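Local coordinates for glucan-binding protein C, GbpC (Streptococcus mutans UA159, PDB 5UQZ) that probably binds glucan and mediates sucrose-dependent and sucrose-independent adherence at the streptococcal cell surface, this piece holding its calcium-binding beta-supersandwich domain, at residues 154-159 / 178-183. Sequence-based numbering, arbitrary orientation.
Sequences INYTLN and KTIFIG
Tyr156 and Ile180 meet in the space between two beta sheets, with the methyl CD1 of Ile180 lying 4.0 Å from ring atom CD2 of Tyr156. Ile180 gets there fully extended: CG1 is anti to the backbone N (chi1 -174°) and chi2 is also trans, which carries CD1 out into the gap, alongside the tyrosine side chain coming the other way. Farther out on the same ring, Thr179 brings its methyl in at the edge, close to the ring plane, where CG2 is 3.7 Å from Tyr156 OH. The threonine presents its methyl here, while its OG1 is hydrogen-bonded to the backbone N of Thr331; the tyrosine hydroxyl is hydrogen-bonded to the hydroxyl of Tyr136. One face of the ring is covered from within its own strand by CG2 of Ile154, 3.4 Å above the plane and displaced toward the rim. Two residues along, Leu158 and Ile182 touch by their methyl ends alone, CD1 to CD1 at 4.0 Å. Here too the isoleucine is stretched out, while Leu158 starts off beside the gap and its chi1 of -177° carries the branch inward. No hydrogen bond joins the two segments, with CA of Tyr156 9.6 Å from CA of Ile180. Such packing of strands 151-160 and 180-184, from separate antiparallel sheets, is characteristic of the buried interior of a beta-sandwich, here part of the GbpC beta-supersandwich.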
loop_
_atom_site.group_PDB
_atom_site.type_symbol
_atom_site.label_atom_id
_atom_site.label_comp_id
_atom_site.label_asym_id
_atom_site.label_seq_id
_atom_site.Cartn_x
_atom_site.Cartn_y
_atom_site.Cartn_z
ATOM N N ILE A 154 -13.692 -6.907 -11.492
ATOM C CA ILE A 154 -13.545 -5.672 -10.732
ATOM C C ILE A 154 -14.006 -4.534 -11.604
ATOM O O ILE A 154 -13.486 -4.335 -12.716
ATOM C CB ILE A 154 -12.100 -5.454 -10.218
ATOM C CG1 ILE A 154 -11.608 -6.697 -9.478
ATOM C CG2 ILE A 154 -12.092 -4.196 -9.315
ATOM C CD1 ILE A 154 -10.205 -6.558 -8.880
ATOM N N ASN A 155 -14.977 -3.756 -11.098
ATOM C CA ASN A 155 -15.385 -2.528 -11.744
ATOM C C ASN A 155 -14.681 -1.370 -11.073
ATOM O O ASN A 155 -14.522 -1.357 -9.851
ATOM C CB ASN A 155 -16.910 -2.356 -11.584
ATOM C CG ASN A 155 -17.679 -3.383 -12.361
ATOM O OD1 ASN A 155 -17.154 -4.009 -13.289
ATOM N ND2 ASN A 155 -18.901 -3.645 -11.948
ATOM N N TYR A 156 -14.253 -0.400 -11.887
ATOM C CA TYR A 156 -13.571 0.794 -11.398
ATOM C C TYR A 156 -14.219 2.014 -12.034
ATOM O O TYR A 156 -14.478 2.032 -13.250
ATOM C CB TYR A 156 -12.080 0.816 -11.838
ATOM C CG TYR A 156 -11.279 -0.391 -11.445
ATOM C CD1 TYR A 156 -11.184 -1.514 -12.261
ATOM C CD2 TYR A 156 -10.495 -0.351 -10.310
ATOM C CE1 TYR A 156 -10.340 -2.590 -11.957
ATOM C CE2 TYR A 156 -9.644 -1.430 -9.974
ATOM C CZ TYR A 156 -9.551 -2.527 -10.810
ATOM O OH TYR A 156 -8.727 -3.561 -10.456
ATOM N N THR A 157 -14.410 3.060 -11.227
ATOM C CA THR A 157 -14.937 4.339 -11.739
ATOM C C THR A 157 -14.115 5.471 -11.129
ATOM O O THR A 157 -14.041 5.596 -9.898
ATOM C CB THR A 157 -16.405 4.554 -11.353
ATOM O OG1 THR A 157 -17.153 3.430 -11.816
ATOM C CG2 THR A 157 -16.952 5.820 -12.007
ATOM N N LEU A 158 -13.552 6.308 -11.995
ATOM C CA LEU A 158 -12.839 7.499 -11.519
ATOM C C LEU A 158 -13.875 8.587 -11.220
ATOM O O LEU A 158 -14.643 8.962 -12.114
ATOM C CB LEU A 158 -11.886 7.962 -12.618
ATOM C CG LEU A 158 -11.008 9.176 -12.250
ATOM C CD1 LEU A 158 -9.977 8.847 -11.170
ATOM C CD2 LEU A 158 -10.296 9.702 -13.498
ATOM N N ASN A 159 -13.951 9.047 -9.972
ATOM C CA ASN A 159 -14.961 10.039 -9.601
ATOM C C ASN A 159 -14.427 11.459 -9.708
ATOM O O ASN A 159 -15.202 12.407 -9.849
ATOM C CB ASN A 159 -15.421 9.832 -8.151
ATOM C CG ASN A 159 -15.971 8.442 -7.953
ATOM O OD1 ASN A 159 -16.851 7.998 -8.728
ATOM N ND2 ASN A 159 -15.442 7.737 -6.969
ATOM N N LYS A 178 -2.899 -7.294 -7.193
ATOM C CA LYS A 178 -2.081 -6.079 -7.190
ATOM C C LYS A 178 -2.917 -4.852 -7.545
ATOM O O LYS A 178 -2.478 -3.725 -7.339
ATOM C CB LYS A 178 -0.938 -6.244 -8.194
ATOM C CG LYS A 178 0.063 -7.312 -7.771
ATOM C CD LYS A 178 1.053 -7.603 -8.903
ATOM C CE LYS A 178 1.907 -6.428 -9.335
ATOM N NZ LYS A 178 2.799 -6.897 -10.436
ATOM N N THR A 179 -4.130 -5.049 -8.075
ATOM C CA THR A 179 -5.123 -4.003 -8.316
ATOM C C THR A 179 -4.611 -2.922 -9.263
ATOM O O THR A 179 -4.415 -3.239 -10.430
ATOM C CB THR A 179 -5.728 -3.481 -7.001
ATOM O OG1 THR A 179 -5.881 -4.543 -6.036
ATOM C CG2 THR A 179 -7.078 -2.845 -7.242
ATOM N N ILE A 180 -4.418 -1.674 -8.819
ATOM C CA ILE A 180 -4.171 -0.587 -9.759
ATOM C C ILE A 180 -3.168 0.401 -9.176
ATOM O O ILE A 180 -3.172 0.704 -7.970
ATOM C CB ILE A 180 -5.540 0.043 -10.004
ATOM C CG1 ILE A 180 -5.605 1.085 -11.024
ATOM C CG2 ILE A 180 -6.139 0.706 -8.795
ATOM C CD1 ILE A 180 -7.094 1.662 -11.032
ATOM N N PHE A 181 -2.360 0.962 -10.076
ATOM C CA PHE A 181 -1.489 2.092 -9.762
ATOM C C PHE A 181 -2.018 3.255 -10.586
ATOM O O PHE A 181 -2.124 3.134 -11.807
ATOM C CB PHE A 181 -0.029 1.753 -10.090
ATOM C CG PHE A 181 0.966 2.597 -9.391
ATOM C CD1 PHE A 181 2.022 2.003 -8.741
ATOM C CD2 PHE A 181 0.908 3.977 -9.457
ATOM C CE1 PHE A 181 2.995 2.766 -8.098
ATOM C CE2 PHE A 181 1.907 4.763 -8.803
ATOM C CZ PHE A 181 2.896 4.149 -8.110
ATOM N N ILE A 182 -2.454 4.330 -9.938
ATOM C CA ILE A 182 -3.121 5.449 -10.618
ATOM C C ILE A 182 -2.477 6.764 -10.216
ATOM O O ILE A 182 -2.007 6.930 -9.076
ATOM C CB ILE A 182 -4.641 5.389 -10.342
ATOM C CG1 ILE A 182 -5.406 6.443 -11.110
ATOM C CG2 ILE A 182 -4.975 5.486 -8.853
ATOM C CD1 ILE A 182 -6.919 6.243 -11.121
ATOM N N GLY A 183 -2.438 7.711 -11.156
ATOM C CA GLY A 183 -1.903 9.014 -10.810
ATOM C C GLY A 183 -2.250 10.056 -11.853
ATOM O O GLY A 183 -2.713 9.745 -12.949
#